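Local coordinates for protein abietadiene synthase, chloroplastic (Abies grandis, PDB 3S9V) that belongs to the terpene synthase family, a group of largely helical enzymes, and carries the metal-binding domain of that family, at residues 277-285 with 431-441; 523-534 with 640-651. One frame throughout, in Å; residues are numbered along the deposited sequence.

Interaction 1. Residues 277-285 with 431-441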
loop_
_atom_site.group_PDB
_atom_site.type_symbol
_atom_site.label_atom_id
_atom_site.label_comp_id
_atom_site.label_asym_id
_atom_site.label_seq_id
_atom_site.Cartn_x
_atom_site.Cartn_y
_atom_site.Cartn_z
ATOM N N VAL A 277 -5.212 6.358 6.520
ATOM C CA VAL A 277 -5.000 4.997 7.011
ATOM C C VAL A 277 -3.879 4.293 6.257
ATOM O O VAL A 277 -3.039 3.613 6.854
ATOM C CB VAL A 277 -6.290 4.149 6.865
ATOM C CG1 VAL A 277 -5.975 2.658 7.030
ATOM C CG2 VAL A 277 -7.322 4.591 7.894
ATOM N N ASP A 278 -3.880 4.448 4.939
ATOM C CA ASP A 278 -2.872 3.814 4.095
ATOM C C ASP A 278 -1.510 4.422 4.410
ATOM O O ASP A 278 -0.502 3.726 4.428
ATOM C CB ASP A 278 -3.221 4.013 2.610
ATOM C CG ASP A 278 -2.307 3.230 1.685
ATOM O OD1 ASP A 278 -2.171 2.003 1.878
ATOM O OD2 ASP A 278 -1.730 3.834 0.760
ATOM N N THR A 279 -1.498 5.722 4.680
ATOM C CA THR A 279 -0.263 6.429 5.001
ATOM C C THR A 279 0.390 5.908 6.272
ATOM O O THR A 279 1.579 5.610 6.275
ATOM C CB THR A 279 -0.515 7.945 5.161
ATOM O OG1 THR A 279 -1.009 8.467 3.926
ATOM C CG2 THR A 279 0.773 8.676 5.529
ATOM N N VAL A 280 -0.382 5.805 7.352
ATOM C CA VAL A 280 0.170 5.314 8.617
ATOM C C VAL A 280 0.519 3.820 8.549
ATOM O O VAL A 280 1.409 3.349 9.269
ATOM C CB VAL A 280 -0.793 5.570 9.796
ATOM C CG1 VAL A 280 -0.993 7.062 9.984
ATOM C CG2 VAL A 280 -2.121 4.885 9.554
ATOM N N GLU A 281 -0.169 3.071 7.688
ATOM C CA GLU A 281 0.155 1.654 7.558
ATOM C C GLU A 281 1.465 1.505 6.787
ATOM O O GLU A 281 2.365 0.799 7.235
ATOM C CB GLU A 281 -0.962 0.889 6.843
ATOM C CG GLU A 281 -2.263 0.825 7.635
ATOM C CD GLU A 281 -3.290 -0.106 7.013
ATOM O OE1 GLU A 281 -3.564 0.027 5.798
ATOM O OE2 GLU A 281 -3.831 -0.966 7.745
ATOM N N ARG A 282 1.572 2.186 5.646
ATOM C CA ARG A 282 2.778 2.135 4.808
ATOM C C ARG A 282 4.024 2.666 5.522
ATOM O O ARG A 282 5.140 2.235 5.227
ATOM C CB ARG A 282 2.583 2.941 3.523
ATOM C CG ARG A 282 1.522 2.411 2.593
ATOM C CD ARG A 282 1.396 3.306 1.369
ATOM N NE ARG A 282 2.433 3.065 0.368
ATOM C CZ ARG A 282 2.571 3.783 -0.744
ATOM N NH1 ARG A 282 1.745 4.790 -0.986
ATOM N NH2 ARG A 282 3.507 3.474 -1.633
ATOM N N LEU A 283 3.832 3.619 6.434
ATOM C CA LEU A 283 4.947 4.181 7.190
ATOM C C LEU A 283 5.299 3.290 8.384
ATOM O O LEU A 283 6.266 3.552 9.092
ATOM C CB LEU A 283 4.618 5.593 7.680
ATOM C CG LEU A 283 4.670 6.718 6.645
ATOM C CD1 LEU A 283 4.249 8.025 7.309
ATOM C CD2 LEU A 283 6.083 6.840 6.069
ATOM N N GLY A 284 4.493 2.253 8.605
ATOM C CA GLY A 284 4.741 1.307 9.683
ATOM C C GLY A 284 4.401 1.716 11.107
ATOM O O GLY A 284 4.861 1.068 12.050
ATOM N N ILE A 285 3.587 2.755 11.273
ATOM C CA ILE A 285 3.218 3.242 12.603
ATOM C C ILE A 285 1.746 3.040 12.958
ATOM O O ILE A 285 1.255 3.602 13.943
ATOM C CB ILE A 285 3.532 4.746 12.747
ATOM C CG1 ILE A 285 2.871 5.525 11.608
ATOM C CG2 ILE A 285 5.034 4.969 12.723
ATOM C CD1 ILE A 285 3.056 7.033 11.689
ATOM N N ARG A 431 8.832 -4.226 7.761
ATOM C CA ARG A 431 9.932 -3.293 7.997
ATOM C C ARG A 431 10.541 -2.777 6.695
ATOM O O ARG A 431 10.841 -1.588 6.570
ATOM C CB ARG A 431 11.025 -3.937 8.856
ATOM C CG ARG A 431 10.619 -4.209 10.301
ATOM C CD ARG A 431 10.494 -2.925 11.125
ATOM N NE ARG A 431 9.189 -2.292 10.971
ATOM C CZ ARG A 431 8.842 -1.143 11.540
ATOM N NH1 ARG A 431 9.706 -0.479 12.306
ATOM N NH2 ARG A 431 7.620 -0.666 11.364
ATOM N N LEU A 432 10.719 -3.664 5.721
ATOM C CA LEU A 432 11.298 -3.253 4.445
ATOM C C LEU A 432 10.382 -2.280 3.694
ATOM O O LEU A 432 10.861 -1.310 3.091
ATOM C CB LEU A 432 11.605 -4.484 3.590
ATOM C CG LEU A 432 12.649 -5.407 4.229
ATOM C CD1 LEU A 432 12.898 -6.628 3.350
ATOM C CD2 LEU A 432 13.942 -4.621 4.431
ATOM N N GLU A 433 9.072 -2.533 3.729
ATOM C CA GLU A 433 8.127 -1.645 3.059
ATOM C C GLU A 433 8.091 -0.323 3.815
ATOM O O GLU A 433 8.069 0.746 3.214
ATOM C CB GLU A 433 6.712 -2.235 3.027
ATOM C CG GLU A 433 5.720 -1.336 2.273
ATOM C CD GLU A 433 4.341 -1.959 2.080
ATOM O OE1 GLU A 433 4.267 -3.107 1.588
ATOM O OE2 GLU A 433 3.330 -1.295 2.403
ATOM N N ALA A 434 8.095 -0.403 5.138
ATOM C CA ALA A 434 8.060 0.799 5.952
ATOM C C ALA A 434 9.287 1.663 5.686
ATOM O O ALA A 434 9.184 2.894 5.608
ATOM C CB ALA A 434 7.979 0.433 7.432
ATOM N N ARG A 435 10.447 1.028 5.537
ATOM C CA ARG A 435 11.667 1.788 5.295
ATOM C C ARG A 435 11.584 2.450 3.943
ATOM O O ARG A 435 11.959 3.611 3.790
ATOM C CB ARG A 435 12.916 0.899 5.344
ATOM C CG ARG A 435 14.217 1.703 5.394
ATOM C CD ARG A 435 15.427 0.807 5.552
ATOM N NE ARG A 435 16.563 1.494 6.164
ATOM C CZ ARG A 435 17.201 2.517 5.610
ATOM N NH1 ARG A 435 18.223 3.079 6.238
ATOM N NH2 ARG A 435 16.816 2.979 4.428
ATOM N N SER A 436 11.081 1.709 2.963
ATOM C CA SER A 436 10.960 2.234 1.608
ATOM C C SER A 436 10.085 3.488 1.583
ATOM O O SER A 436 10.493 4.539 1.081
ATOM C CB SER A 436 10.364 1.168 0.685
ATOM O OG SER A 436 10.354 1.592 -0.666
ATOM N N TYR A 437 8.889 3.384 2.144
ATOM C CA TYR A 437 7.984 4.516 2.136
ATOM C C TYR A 437 8.502 5.694 2.959
ATOM O O TYR A 437 8.292 6.853 2.597
ATOM C CB TYR A 437 6.592 4.096 2.615
ATOM C CG TYR A 437 5.520 5.054 2.158
ATOM C CD1 TYR A 437 5.412 5.411 0.812
ATOM C CD2 TYR A 437 4.628 5.623 3.063
ATOM C CE1 TYR A 437 4.443 6.311 0.386
ATOM C CE2 TYR A 437 3.653 6.529 2.639
ATOM C CZ TYR A 437 3.570 6.864 1.305
ATOM O OH TYR A 437 2.622 7.762 0.886
ATOM N N ILE A 438 9.180 5.400 4.063
ATOM C CA ILE A 438 9.739 6.448 4.904
ATOM C C ILE A 438 10.659 7.337 4.061
ATOM O O ILE A 438 10.753 8.543 4.288
ATOM C CB ILE A 438 10.523 5.835 6.097
ATOM C CG1 ILE A 438 9.528 5.317 7.132
ATOM C CG2 ILE A 438 11.490 6.859 6.705
ATOM C CD1 ILE A 438 10.162 4.761 8.377
ATOM N N GLU A 439 11.317 6.746 3.070
ATOM C CA GLU A 439 12.217 7.512 2.214
ATOM C C GLU A 439 11.545 8.147 0.996
ATOM O O GLU A 439 12.039 9.145 0.473
ATOM C CB GLU A 439 13.385 6.638 1.759
ATOM C CG GLU A 439 14.248 6.173 2.917
ATOM C CD GLU A 439 15.410 5.306 2.481
ATOM O OE1 GLU A 439 15.169 4.312 1.759
ATOM O OE2 GLU A 439 16.561 5.615 2.868
ATOM N N ASN A 440 10.423 7.581 0.557
ATOM C CA ASN A 440 9.708 8.106 -0.603
ATOM C C ASN A 440 8.544 9.024 -0.243
ATOM O O ASN A 440 8.042 9.760 -1.094
ATOM C CB ASN A 440 9.180 6.956 -1.470
ATOM C CG ASN A 440 10.295 6.143 -2.113
ATOM O OD1 ASN A 440 11.141 6.681 -2.817
ATOM N ND2 ASN A 440 10.294 4.838 -1.871
ATOM N N TYR A 441 8.116 8.987 1.014
ATOM C CA TYR A 441 6.992 9.805 1.459
ATOM C C TYR A 441 7.275 11.309 1.471
ATOM O O TYR A 441 8.242 11.767 2.090
ATOM C CB TYR A 441 6.548 9.359 2.851
ATOM C CG TYR A 441 5.425 10.180 3.432
ATOM C CD1 TYR A 441 4.171 10.208 2.828
ATOM C CD2 TYR A 441 5.618 10.937 4.588
ATOM C CE1 TYR A 441 3.132 10.972 3.363
ATOM C CE2 TYR A 441 4.586 11.706 5.128
ATOM C CZ TYR A 441 3.348 11.715 4.510
ATOM O OH TYR A 441 2.322 12.453 5.055
HETATM O O HOH W 1 0.280 8.603 1.734
#
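Thr-279 and Tyr-437 share one water: it donates to Thr-279 OG1 at 2.5 Å and lies 2.6 Å from Tyr-437 OH. Thr-279 OG1 is also bonded to Trp-275 O, one turn back in its own helix. The ring of Tyr-437 is clamped on both faces. On one lies the guanidinium of Arg-282, nearly flat, the planes 20° apart and the centres 3.9 Å from each other; CD already lies over this face, a CH-pi contact, and the bend at chi3 (80°) folds NE and the guanidinium down onto it as well, an off-centre cation-pi contact. Arg-282 NH2 continues to a salt bridge with Glu-416, which should help fix the stack. Against the opposite face sits Tyr-441 CB.

Leu-283 sets CD2 3.6 Å from Tyr-437 CD2, beside Tyr-441 CB and the backbone CA of Ile-438, while CD1 lies over a face of the Tyr-441 ring, toward its rim. Around the C-terminal turn of helix 269-282 the backbone itself does the touching. Arg-282 O receives an almost straight CA-H...O contact from Ala-434 CA at 3.3 Å. Gly-284 O takes a weak bond from Arg-431 NH2, also 3.3 Å long, at the edge of that guanidinium. Gly-284, with positive phi, closes a Schellman motif, and this helix C-terminus docked on the flank of helix 430-440 is helix-helix packing of the all-alpha terpene synthase fold.

Interaction 2. Residues 523-534 with 640-651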
loop_
_atom_site.group_PDB
_atom_site.type_symbol
_atom_site.label_atom_id
_atom_site.label_comp_id
_atom_site.label_asym_id
_atom_site.label_seq_id
_atom_site.Cartn_x
_atom_site.Cartn_y
_atom_site.Cartn_z
ATOM N N CYS A 523 9.296 -13.938 21.398
ATOM C CA CYS A 523 8.861 -14.716 20.244
ATOM C C CYS A 523 9.950 -14.654 19.179
ATOM O O CYS A 523 10.217 -15.642 18.501
ATOM C CB CYS A 523 7.541 -14.162 19.685
ATOM S SG CYS A 523 6.819 -15.124 18.313
ATOM N N ARG A 524 10.584 -13.493 19.034
ATOM C CA ARG A 524 11.654 -13.333 18.051
ATOM C C ARG A 524 12.849 -14.232 18.386
ATOM O O ARG A 524 13.460 -14.851 17.499
ATOM C CB ARG A 524 12.132 -11.879 18.010
ATOM C CG ARG A 524 11.209 -10.920 17.281
ATOM C CD ARG A 524 11.954 -9.637 16.952
ATOM N NE ARG A 524 12.125 -8.778 18.124
ATOM C CZ ARG A 524 11.143 -8.070 18.678
ATOM N NH1 ARG A 524 9.914 -8.115 18.169
ATOM N NH2 ARG A 524 11.387 -7.310 19.738
ATOM N N GLU A 525 13.175 -14.291 19.676
ATOM C CA GLU A 525 14.301 -15.087 20.149
ATOM C C GLU A 525 14.063 -16.562 19.855
ATOM O O GLU A 525 14.893 -17.225 19.227
ATOM C CB GLU A 525 14.492 -14.886 21.659
ATOM C CG GLU A 525 15.664 -15.650 22.264
ATOM C CD GLU A 525 15.504 -15.859 23.766
ATOM O OE1 GLU A 525 15.231 -14.870 24.481
ATOM O OE2 GLU A 525 15.651 -17.011 24.233
ATOM N N VAL A 526 12.922 -17.066 20.309
ATOM C CA VAL A 526 12.577 -18.463 20.111
ATOM C C VAL A 526 12.410 -18.812 18.635
ATOM O O VAL A 526 12.696 -19.925 18.226
ATOM C CB VAL A 526 11.290 -18.830 20.877
ATOM C CG1 VAL A 526 10.961 -20.301 20.663
ATOM C CG2 VAL A 526 11.475 -18.541 22.367
ATOM N N TYR A 527 11.956 -17.850 17.843
ATOM C CA TYR A 527 11.765 -18.057 16.411
ATOM C C TYR A 527 13.148 -18.261 15.793
ATOM O O TYR A 527 13.371 -19.177 15.000
ATOM C CB TYR A 527 11.085 -16.820 15.802
ATOM C CG TYR A 527 10.657 -16.959 14.364
ATOM C CD1 TYR A 527 11.591 -17.116 13.347
ATOM C CD2 TYR A 527 9.306 -16.925 14.019
ATOM C CE1 TYR A 527 11.194 -17.235 12.018
ATOM C CE2 TYR A 527 8.898 -17.040 12.702
ATOM C CZ TYR A 527 9.847 -17.195 11.702
ATOM O OH TYR A 527 9.441 -17.306 10.390
ATOM N N THR A 528 14.075 -17.397 16.181
ATOM C CA THR A 528 15.437 -17.449 15.682
ATOM C C THR A 528 16.172 -18.734 16.061
ATOM O O THR A 528 16.816 -19.359 15.213
ATOM C CB THR A 528 16.231 -16.246 16.199
ATOM O OG1 THR A 528 15.597 -15.039 15.749
ATOM C CG2 THR A 528 17.673 -16.301 15.702
ATOM N N LYS A 529 16.087 -19.125 17.329
ATOM C CA LYS A 529 16.754 -20.341 17.779
ATOM C C LYS A 529 16.159 -21.568 17.109
ATOM O O LYS A 529 16.886 -22.445 16.641
ATOM C CB LYS A 529 16.662 -20.469 19.299
ATOM C CG LYS A 529 17.623 -19.530 20.024
ATOM C CD LYS A 529 17.367 -19.487 21.519
ATOM C CE LYS A 529 18.306 -18.491 22.193
ATOM N NZ LYS A 529 17.992 -18.307 23.639
ATOM N N THR A 530 14.835 -21.621 17.048
ATOM C CA THR A 530 14.159 -22.746 16.426
ATOM C C THR A 530 14.481 -22.845 14.936
ATOM O O THR A 530 14.712 -23.937 14.427
ATOM C CB THR A 530 12.643 -22.646 16.618
ATOM O OG1 THR A 530 12.362 -22.383 18.002
ATOM C CG2 THR A 530 11.979 -23.948 16.225
ATOM N N SER A 531 14.508 -21.710 14.239
ATOM C CA SER A 531 14.832 -21.708 12.812
ATOM C C SER A 531 16.265 -22.182 12.605
ATOM O O SER A 531 16.540 -22.992 11.720
ATOM C CB SER A 531 14.687 -20.306 12.218
ATOM O OG SER A 531 13.354 -19.848 12.306
ATOM N N ASN A 532 17.183 -21.670 13.421
ATOM C CA ASN A 532 18.583 -22.058 13.309
ATOM C C ASN A 532 18.707 -23.566 13.509
ATOM O O ASN A 532 19.487 -24.232 12.824
ATOM C CB ASN A 532 19.437 -21.321 14.343
ATOM C CG ASN A 532 20.801 -20.947 13.798
ATOM O OD1 ASN A 532 21.527 -21.797 13.283
ATOM N ND2 ASN A 532 21.154 -19.672 13.902
ATOM N N PHE A 533 17.934 -24.116 14.437
ATOM C CA PHE A 533 17.996 -25.549 14.653
ATOM C C PHE A 533 17.411 -26.353 13.500
ATOM O O PHE A 533 17.839 -27.477 13.263
ATOM C CB PHE A 533 17.328 -25.942 15.969
ATOM C CG PHE A 533 18.307 -26.115 17.093
ATOM C CD1 PHE A 533 18.442 -25.144 18.078
ATOM C CD2 PHE A 533 19.149 -27.223 17.124
ATOM C CE1 PHE A 533 19.401 -25.271 19.075
ATOM C CE2 PHE A 533 20.114 -27.360 18.120
ATOM C CZ PHE A 533 20.238 -26.379 19.096
ATOM N N THR A 534 16.443 -25.794 12.778
ATOM C CA THR A 534 15.890 -26.531 11.643
ATOM C C THR A 534 16.948 -26.556 10.537
ATOM O O THR A 534 16.993 -27.487 9.738
ATOM C CB THR A 534 14.576 -25.902 11.105
ATOM O OG1 THR A 534 14.813 -24.560 10.659
ATOM C CG2 THR A 534 13.526 -25.882 12.187
ATOM N N ALA A 640 10.443 -27.290 7.108
ATOM C CA ALA A 640 10.440 -26.849 8.506
ATOM C C ALA A 640 9.793 -25.538 8.945
ATOM O O ALA A 640 9.977 -25.127 10.090
ATOM C CB ALA A 640 11.868 -26.906 9.051
ATOM N N LEU A 641 9.031 -24.884 8.078
ATOM C CA LEU A 641 8.384 -23.640 8.482
ATOM C C LEU A 641 7.330 -23.912 9.557
ATOM O O LEU A 641 7.160 -23.121 10.489
ATOM C CB LEU A 641 7.740 -22.953 7.278
ATOM C CG LEU A 641 8.728 -22.626 6.152
ATOM C CD1 LEU A 641 7.997 -21.926 5.024
ATOM C CD2 LEU A 641 9.859 -21.756 6.693
ATOM N N GLY A 642 6.631 -25.038 9.434
ATOM C CA GLY A 642 5.614 -25.371 10.413
ATOM C C GLY A 642 6.175 -25.440 11.831
ATOM O O GLY A 642 5.571 -24.919 12.765
ATOM N N THR A 643 7.328 -26.090 11.978
ATOM C CA THR A 643 8.003 -26.267 13.271
ATOM C C THR A 643 8.329 -24.928 13.937
ATOM O O THR A 643 8.061 -24.730 15.131
ATOM C CB THR A 643 9.303 -27.093 13.081
ATOM O OG1 THR A 643 8.945 -28.427 12.717
ATOM C CG2 THR A 643 10.157 -27.117 14.360
ATOM N N VAL A 644 8.890 -24.014 13.150
ATOM C CA VAL A 644 9.242 -22.692 13.632
ATOM C C VAL A 644 7.994 -21.990 14.183
ATOM O O VAL A 644 8.014 -21.410 15.269
ATOM C CB VAL A 644 9.835 -21.857 12.490
ATOM C CG1 VAL A 644 10.254 -20.484 13.011
ATOM C CG2 VAL A 644 11.015 -22.606 11.872
ATOM N N VAL A 645 6.903 -22.061 13.432
ATOM C CA VAL A 645 5.653 -21.443 13.850
ATOM C C VAL A 645 5.057 -22.055 15.116
ATOM O O VAL A 645 4.725 -21.343 16.061
ATOM C CB VAL A 645 4.593 -21.527 12.730
ATOM C CG1 VAL A 645 3.228 -21.109 13.264
ATOM C CG2 VAL A 645 5.000 -20.627 11.573
ATOM N N LEU A 646 4.924 -23.374 15.134
ATOM C CA LEU A 646 4.325 -24.048 16.271
ATOM C C LEU A 646 5.058 -23.833 17.596
ATOM O O LEU A 646 4.434 -23.789 18.659
ATOM C CB LEU A 646 4.173 -25.532 15.957
ATOM C CG LEU A 646 3.186 -25.780 14.802
ATOM C CD1 LEU A 646 3.126 -27.264 14.464
ATOM C CD2 LEU A 646 1.804 -25.271 15.185
ATOM N N ILE A 647 6.373 -23.686 17.548
ATOM C CA ILE A 647 7.102 -23.452 18.781
ATOM C C ILE A 647 7.058 -21.962 19.152
ATOM O O ILE A 647 6.885 -21.619 20.319
ATOM C CB ILE A 647 8.541 -23.977 18.671
ATOM C CG1 ILE A 647 8.487 -25.489 18.396
ATOM C CG2 ILE A 647 9.308 -23.687 19.956
ATOM C CD1 ILE A 647 9.812 -26.188 18.420
ATOM N N SER A 648 7.173 -21.080 18.160
ATOM C CA SER A 648 7.110 -19.639 18.411
ATOM C C SER A 648 5.729 -19.206 18.950
ATOM O O SER A 648 5.635 -18.274 19.752
ATOM C CB SER A 648 7.395 -18.862 17.123
ATOM O OG SER A 648 8.708 -19.092 16.652
ATOM N N ALA A 649 4.671 -19.884 18.498
ATOM C CA ALA A 649 3.296 -19.582 18.901
ATOM C C ALA A 649 3.031 -19.713 20.403
ATOM O O ALA A 649 1.960 -19.341 20.882
ATOM C CB ALA A 649 2.325 -20.478 18.130
ATOM N N LEU A 650 3.990 -20.261 21.139
ATOM C CA LEU A 650 3.851 -20.409 22.586
ATOM C C LEU A 650 4.317 -19.139 23.289
ATOM O O LEU A 650 4.085 -18.967 24.481
ATOM C CB LEU A 650 4.713 -21.568 23.093
ATOM C CG LEU A 650 4.264 -23.022 22.979
ATOM C CD1 LEU A 650 3.545 -23.262 21.679
ATOM C CD2 LEU A 650 5.497 -23.904 23.103
ATOM N N PHE A 651 4.964 -18.245 22.551
ATOM C CA PHE A 651 5.503 -17.034 23.159
ATOM C C PHE A 651 4.990 -15.693 22.641
ATOM O O PHE A 651 5.744 -14.724 22.569
ATOM C CB PHE A 651 7.033 -17.074 23.066
ATOM C CG PHE A 651 7.636 -18.317 23.660
ATOM C CD1 PHE A 651 7.618 -19.519 22.957
ATOM C CD2 PHE A 651 8.188 -18.295 24.940
ATOM C CE1 PHE A 651 8.138 -20.682 23.520
ATOM C CE2 PHE A 651 8.711 -19.449 25.514
ATOM C CZ PHE A 651 8.687 -20.648 24.805
HETATM O O HOH W 2 7.298 -12.572 22.727
#
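Two CH-pi contacts fasten helix 523-534 to 640-651. Val-644 points CG1 at the middle of the Tyr-527 ring, 3.4 Å from its centroid and practically on the normal; with CG1 anti to the backbone N (chi1 -178°) the methyl reaches straight over the face. The far end of that tyrosine is held by Thr-750 through OH. Nearer the Cys-523 end the roles swap between the segments, and Val-526 sets CG2 over the face of Phe-651, 3.9 Å from the ring centroid.

Aliphatic packing runs along the rest of the seam. Val-526 CG1 meets Ile-647 CG2 at 3.8 Å, Thr-530 CG2 rests on Ile-647 CD1, and at the far end Thr-534 CB abuts Ala-640 CB at 3.5 Å.

Several hydroxyls in this buried seam, among them those of Ser-531 and Ser-648, turn back onto their own helices, which leaves carbon to face carbon across much of it. Ser-531 OG donates to Tyr-527 O, and Ser-648 OG to Val-644 O at 2.8 Å; in both cases the carbonyl also takes the usual helical N-H, from the opposite face of its plane. Ser-648 OG thereby sits against Tyr-527 CA, 3.2 Å away.

A water adds a polar bridge, accepting from Cys-523 N at 2.8 Å and donating to Phe-651 O at 2.7 Å.

The helices run roughly antiparallel, at 149°. Helix 641-648 starts after a break at Ala-640, consistent with the interrupted helix G of class I terpene synthases, packed here on the helix that leads into the aspartate-rich DDxxD motif of the metal-binding domain.

In the fold
Interaction 1 closes along the chain before interaction 2 opens, and the two do not touch: their centres are about 27 Å apart, their nearest atoms about 9 Å. Both are buried; the centre of interaction 1 is about 8 Å from the centre of the chain, that of interaction 2 about 28 Å, within the metal-binding domain. Helix 461-491 links them. Its Tyr-463 packs on Thr-279, Leu-283 and Tyr-441, its Phe-471 on Arg-431, and farther along its His-478 and Leu-485 meet Arg-524 and Thr-528. Helix 504-514 makes a second connection, with Ser-513 bonded to the backbone of Arg-431 and Tyr-508 lying against Arg-524 and Thr-528.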